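Uncharacterized protein (Leptospira interrogans serogroup Icterohaemorrhagiae serovar copenhageni, PDB 6OE6) is a putative lipoprotein of unknown function, built almost wholly of beta strands and loops and crystallised with bound sodium ions. Local coordinates at residues Thr13-Trp18 with Asp122-Phe126; Val64-Thr70 with Val114-Gly118. All coordinates share one frame; numbering follows the deposited sequence.

Contact 1 of 2, residues Thr13-Trp18 with Asp122-Phe126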
loop_
_atom_site.group_PDB
_atom_site.type_symbol
_atom_site.label_atom_id
_atom_site.label_comp_id
_atom_site.label_asym_id
_atom_site.label_seq_id
_atom_site.Cartn_x
_atom_site.Cartn_y
_atom_site.Cartn_z
ATOM N N THR A 13 9.350 12.907 -7.359
ATOM C CA THR A 13 8.574 11.707 -7.055
ATOM C C THR A 13 8.654 11.357 -5.566
ATOM O O THR A 13 9.711 11.487 -4.944
ATOM C CB THR A 13 9.052 10.505 -7.904
ATOM O OG1 THR A 13 8.372 9.314 -7.486
ATOM C CG2 THR A 13 10.560 10.309 -7.770
ATOM N N GLY A 14 7.529 10.933 -4.994
ATOM C CA GLY A 14 7.474 10.559 -3.596
ATOM C C GLY A 14 7.954 9.139 -3.373
ATOM O O GLY A 14 8.420 8.456 -4.285
ATOM N N GLU A 15 7.821 8.679 -2.130
ATOM C CA GLU A 15 8.316 7.359 -1.750
ATOM C C GLU A 15 7.313 6.657 -0.853
ATOM O O GLU A 15 6.761 7.281 0.057
ATOM C CB GLU A 15 9.645 7.438 -0.984
ATOM C CG GLU A 15 10.854 7.795 -1.831
ATOM C CD GLU A 15 12.126 7.876 -1.003
ATOM O OE1 GLU A 15 12.035 8.224 0.197
ATOM O OE2 GLU A 15 13.214 7.584 -1.552
ATOM N N PHE A 16 7.124 5.354 -1.085
ATOM C CA PHE A 16 6.355 4.489 -0.186
ATOM C C PHE A 16 7.295 3.660 0.686
ATOM O O PHE A 16 8.338 3.189 0.219
ATOM C CB PHE A 16 5.439 3.539 -0.961
ATOM C CG PHE A 16 4.294 4.217 -1.658
ATOM C CD1 PHE A 16 3.105 4.447 -0.983
ATOM C CD2 PHE A 16 4.395 4.588 -2.995
ATOM C CE1 PHE A 16 2.019 5.066 -1.612
ATOM C CE2 PHE A 16 3.334 5.190 -3.652
ATOM C CZ PHE A 16 2.130 5.448 -2.951
ATOM N N GLY A 17 6.918 3.488 1.959
ATOM C CA GLY A 17 7.636 2.609 2.854
ATOM C C GLY A 17 6.651 1.705 3.569
ATOM O O GLY A 17 5.477 2.033 3.704
ATOM N N TRP A 18 7.149 0.555 4.036
ATOM C CA TRP A 18 6.273 -0.487 4.555
ATOM C C TRP A 18 6.877 -1.161 5.772
ATOM O O TRP A 18 8.098 -1.281 5.895
ATOM C CB TRP A 18 5.984 -1.564 3.490
ATOM C CG TRP A 18 5.680 -0.963 2.147
ATOM C CD1 TRP A 18 6.585 -0.496 1.228
ATOM C CD2 TRP A 18 4.387 -0.742 1.586
ATOM N NE1 TRP A 18 5.929 -0.006 0.128
ATOM C CE2 TRP A 18 4.575 -0.151 0.321
ATOM C CE3 TRP A 18 3.085 -0.994 2.027
ATOM C CZ2 TRP A 18 3.506 0.203 -0.504
ATOM C CZ3 TRP A 18 2.026 -0.649 1.201
ATOM C CH2 TRP A 18 2.243 -0.057 -0.048
ATOM N N ASP A 122 0.509 9.740 -7.067
ATOM C CA ASP A 122 1.384 8.583 -6.986
ATOM C C ASP A 122 0.517 7.357 -6.747
ATOM O O ASP A 122 -0.641 7.463 -6.335
ATOM C CB ASP A 122 2.414 8.736 -5.868
ATOM C CG ASP A 122 3.741 8.100 -6.201
ATOM O OD1 ASP A 122 3.795 7.195 -7.058
ATOM O OD2 ASP A 122 4.742 8.527 -5.596
ATOM N N GLU A 123 1.084 6.194 -7.046
ATOM C CA GLU A 123 0.364 4.944 -6.856
ATOM C C GLU A 123 1.374 3.808 -6.822
ATOM O O GLU A 123 2.496 3.937 -7.309
ATOM C CB GLU A 123 -0.681 4.721 -7.960
ATOM C CG GLU A 123 -0.094 4.409 -9.316
ATOM C CD GLU A 123 -1.138 4.470 -10.416
ATOM O OE1 GLU A 123 -1.762 5.541 -10.580
ATOM O OE2 GLU A 123 -1.340 3.452 -11.102
ATOM N N VAL A 124 0.953 2.690 -6.243
ATOM C CA VAL A 124 1.829 1.544 -6.021
ATOM C C VAL A 124 0.965 0.289 -5.952
ATOM O O VAL A 124 -0.151 0.314 -5.418
ATOM C CB VAL A 124 2.669 1.727 -4.734
ATOM C CG1 VAL A 124 1.763 1.817 -3.511
ATOM C CG2 VAL A 124 3.707 0.593 -4.587
ATOM N N GLU A 125 1.468 -0.802 -6.520
ATOM C CA GLU A 125 0.812 -2.103 -6.451
ATOM C C GLU A 125 1.483 -3.019 -5.426
ATOM O O GLU A 125 2.703 -2.981 -5.238
ATOM C CB GLU A 125 0.837 -2.788 -7.819
ATOM C CG GLU A 125 0.052 -2.055 -8.886
ATOM C CD GLU A 125 0.194 -2.713 -10.248
ATOM O OE1 GLU A 125 1.289 -2.625 -10.851
ATOM O OE2 GLU A 125 -0.788 -3.327 -10.697
ATOM N N PHE A 126 0.682 -3.888 -4.805
ATOM C CA PHE A 126 1.228 -4.964 -3.982
ATOM C C PHE A 126 0.317 -6.191 -4.038
ATOM O O PHE A 126 -0.863 -6.097 -4.368
ATOM C CB PHE A 126 1.466 -4.506 -2.526
ATOM C CG PHE A 126 0.225 -4.071 -1.776
ATOM C CD1 PHE A 126 -0.565 -5.016 -1.132
ATOM C CD2 PHE A 126 -0.133 -2.712 -1.663
ATOM C CE1 PHE A 126 -1.713 -4.618 -0.403
ATOM C CE2 PHE A 126 -1.252 -2.310 -0.910
ATOM C CZ PHE A 126 -2.050 -3.268 -0.297
#

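Contact 2 of 2, residues Val64-Thr70 with Val114-Gly118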
loop_
_atom_site.group_PDB
_atom_site.type_symbol
_atom_site.label_atom_id
_atom_site.label_comp_id
_atom_site.label_asym_id
_atom_site.label_seq_id
_atom_site.Cartn_x
_atom_site.Cartn_y
_atom_site.Cartn_z
ATOM N N VAL A 64 3.874 19.894 2.027
ATOM C CA VAL A 64 2.421 19.804 2.044
ATOM C C VAL A 64 1.890 20.466 3.305
ATOM O O VAL A 64 2.596 20.624 4.304
ATOM C CB VAL A 64 1.910 18.346 1.961
ATOM C CG1 VAL A 64 2.298 17.718 0.647
ATOM C CG2 VAL A 64 2.448 17.529 3.123
ATOM N N SER A 65 0.618 20.851 3.245
ATOM C CA SER A 65 -0.071 21.492 4.350
ATOM C C SER A 65 -0.964 20.490 5.068
ATOM O O SER A 65 -1.585 19.630 4.435
ATOM C CB SER A 65 -0.912 22.668 3.856
ATOM O OG SER A 65 -1.731 23.161 4.899
ATOM N N GLU A 66 -1.034 20.621 6.395
ATOM C CA GLU A 66 -1.915 19.771 7.186
ATOM C C GLU A 66 -3.381 19.986 6.821
ATOM O O GLU A 66 -4.205 19.081 7.007
ATOM C CB GLU A 66 -1.672 20.030 8.675
ATOM C CG GLU A 66 -2.635 19.349 9.632
ATOM C CD GLU A 66 -2.053 19.189 11.026
ATOM O OE1 GLU A 66 -0.810 19.176 11.148
ATOM O OE2 GLU A 66 -2.834 19.081 11.997
ATOM N N SER A 67 -3.726 21.159 6.283
ATOM C CA SER A 67 -5.108 21.457 5.932
ATOM C C SER A 67 -5.454 21.147 4.476
ATOM O O SER A 67 -6.626 21.259 4.102
ATOM C CB SER A 67 -5.418 22.928 6.222
ATOM O OG SER A 67 -4.725 23.774 5.326
ATOM N N ALA A 68 -4.483 20.760 3.650
ATOM C CA ALA A 68 -4.777 20.447 2.257
ATOM C C ALA A 68 -5.522 19.122 2.146
ATOM O O ALA A 68 -5.311 18.196 2.936
ATOM C CB ALA A 68 -3.493 20.388 1.430
ATOM N N GLU A 69 -6.395 19.030 1.146
ATOM C CA GLU A 69 -7.205 17.825 0.978
ATOM C C GLU A 69 -6.332 16.692 0.455
ATOM O O GLU A 69 -5.881 16.725 -0.694
ATOM C CB GLU A 69 -8.371 18.085 0.028
ATOM C CG GLU A 69 -9.440 19.007 0.576
ATOM C CD GLU A 69 -10.814 18.664 0.035
ATOM O OE1 GLU A 69 -10.982 17.542 -0.489
ATOM O OE2 GLU A 69 -11.726 19.508 0.133
ATOM N N THR A 70 -6.097 15.684 1.292
ATOM C CA THR A 70 -5.328 14.507 0.912
ATOM C C THR A 70 -6.188 13.263 1.091
ATOM O O THR A 70 -6.924 13.140 2.075
ATOM C CB THR A 70 -4.050 14.397 1.754
ATOM O OG1 THR A 70 -3.348 15.640 1.706
ATOM C CG2 THR A 70 -3.137 13.329 1.217
ATOM N N VAL A 114 -2.487 7.785 -4.072
ATOM C CA VAL A 114 -2.395 8.947 -3.191
ATOM C C VAL A 114 -2.870 10.166 -3.975
ATOM O O VAL A 114 -2.394 10.414 -5.088
ATOM C CB VAL A 114 -0.964 9.163 -2.667
ATOM C CG1 VAL A 114 -0.922 10.472 -1.821
ATOM C CG2 VAL A 114 -0.454 7.958 -1.857
ATOM N N ALA A 115 -3.821 10.910 -3.409
ATOM C CA ALA A 115 -4.351 12.109 -4.041
ATOM C C ALA A 115 -4.054 13.320 -3.173
ATOM O O ALA A 115 -4.177 13.263 -1.947
ATOM C CB ALA A 115 -5.859 12.000 -4.277
ATOM N N TYR A 116 -3.665 14.415 -3.821
ATOM C CA TYR A 116 -3.358 15.661 -3.137
ATOM C C TYR A 116 -4.025 16.779 -3.914
ATOM O O TYR A 116 -3.774 16.931 -5.114
ATOM C CB TYR A 116 -1.845 15.881 -3.037
ATOM C CG TYR A 116 -1.453 17.062 -2.170
ATOM C CD1 TYR A 116 -1.598 17.005 -0.789
ATOM C CD2 TYR A 116 -0.935 18.214 -2.727
ATOM C CE1 TYR A 116 -1.240 18.074 0.016
ATOM C CE2 TYR A 116 -0.578 19.293 -1.934
ATOM C CZ TYR A 116 -0.734 19.217 -0.561
ATOM O OH TYR A 116 -0.380 20.284 0.247
ATOM N N GLU A 117 -4.902 17.526 -3.235
ATOM C CA GLU A 117 -5.558 18.700 -3.815
ATOM C C GLU A 117 -6.235 18.368 -5.145
ATOM O O GLU A 117 -6.186 19.144 -6.102
ATOM C CB GLU A 117 -4.565 19.853 -3.978
ATOM C CG GLU A 117 -3.912 20.290 -2.671
ATOM C CD GLU A 117 -4.777 21.241 -1.856
ATOM O OE1 GLU A 117 -4.459 22.447 -1.821
ATOM O OE2 GLU A 117 -5.774 20.789 -1.253
ATOM N N GLY A 118 -6.867 17.193 -5.206
ATOM C CA GLY A 118 -7.680 16.801 -6.335
ATOM C C GLY A 118 -7.018 15.876 -7.338
ATOM O O GLY A 118 -7.731 15.183 -8.072
HETATM O O HOH W 1 -7.235 15.416 -2.717
#

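Contact 1 of 2, residues Thr13-Trp18 with Asp122-Phe126
Phe-16 lays one face of its ring over Val-124: the methyl CG1 stands 3.5 Å from the ring centroid and only 6° off the ring normal, a nearly central CH-pi contact. The methyl reaches this place because CG1 is set between the backbone N and the carbonyl carbon of Val-124 (chi1 62°), while CB passes 3.7 Å from CE2 of Phe-16. The same CG1 also serves Trp-18, whose CZ2 lies 3.8 Å from it with the methyl at the indole edge, close to the plane. One methyl thus touches the face of Phe-16 and the edge of Trp-18. Further along, CH2 of Trp-18 comes within 3.9 Å of CD2 of Phe-126; the six-membered ring and the phenyl ring have steeply inclined planes and centroids 5.6 Å apart, an oblique pair. Phe-48 meets both of these rings, and Trp-18 NE1 is satisfied by the carbonyl of Thr-42.

At the other end the packing gives way to polar groups. Asp-122 CG lies 3.9 Å from Phe-16 CE2, but its carboxylate is held by Arg-43 through OD1 in a salt bridge and by the Tyr-58 hydroxyl through OD2. Its own chain adds a bond from Glu-123 N to OD1, which meets the oxygen on its anti side, somewhat out of the carboxylate plane. Three partners therefore fix the rotation of this group beside the apolar layer.

No hydrogen bond joins the two segments, and their strand axes approach to 8.6 Å at a crossing angle of -37°. Strands 15-21 and 119-129 belong to different sheets, so the contact is made mainly by side chains, with no backbone pairing, consistent with the aligned packing of two sheets in a beta-sandwich-like fold.

Contact 2 of 2, residues Val64-Thr70 with Val114-Gly118
With chi1 at -172°, CG of Tyr-116 lies opposite its backbone N and the ring extends toward the 64-70 loop; in the conformer of Glu-117 described here, one of two, the bend at chi2 (-82°) folds the chain so that its carboxylate meets the same loop. The Tyr-116 hydroxyl oxygen accepts a hydrogen bond from Ser-65 N at 3.2 Å, with 162° at the hydrogen. Val-64 CG1 sits over a face of the ring, 4.0 Å from its centroid, while Ala-68 CB approaches Tyr-116 CE1 obliquely at 3.5 Å and Thr-70 OG1 lies at the edge, 3.3 Å from Tyr-116 CD1.

Two hydrogen bonds link Glu-117 and Glu-69. Glu-117 N donates to Glu-69 O at 2.8 Å, and Glu-69 N returns a bond to Glu-117 OE2 at 3.0 Å, arriving from above the carboxylate plane; this second bond is doubtful for the other conformer. A water donates to Glu-69 O as well and accepts from Gly-118 N. The type I turn from Ser-65 to Ala-68 precedes the antiparallel non-hydrogen-bonded pair of Thr-70 and Tyr-116. There strand 70-77 begins, between strands 81-89 and 108-116, with Tyr-116 also touching Ile-121 of strand 119-129.

From the N terminus, strand 15-21 enters one sheet, and the chain runs through strand 53-59 of that sheet before reaching the 64-70 loop. Contact 2 then closes a loop of 43 residues, 71 to 113, holding most of strand 70-77, strands 81-89 and 97-102, and the first part of 108-116. A few residues later strand 119-129 completes contact 1, which spans 103 residues and encloses contact 2 entirely; the two do not cross. Their centres are 16 Å apart, yet they meet through adjacent strands 108-116 and 119-129: Asp-122 O lies 2.9 Å from Val-114 N, a probable hydrogen bond. Contact 1 joins the two sheets, whereas contact 2 ties a peripheral loop to one of them.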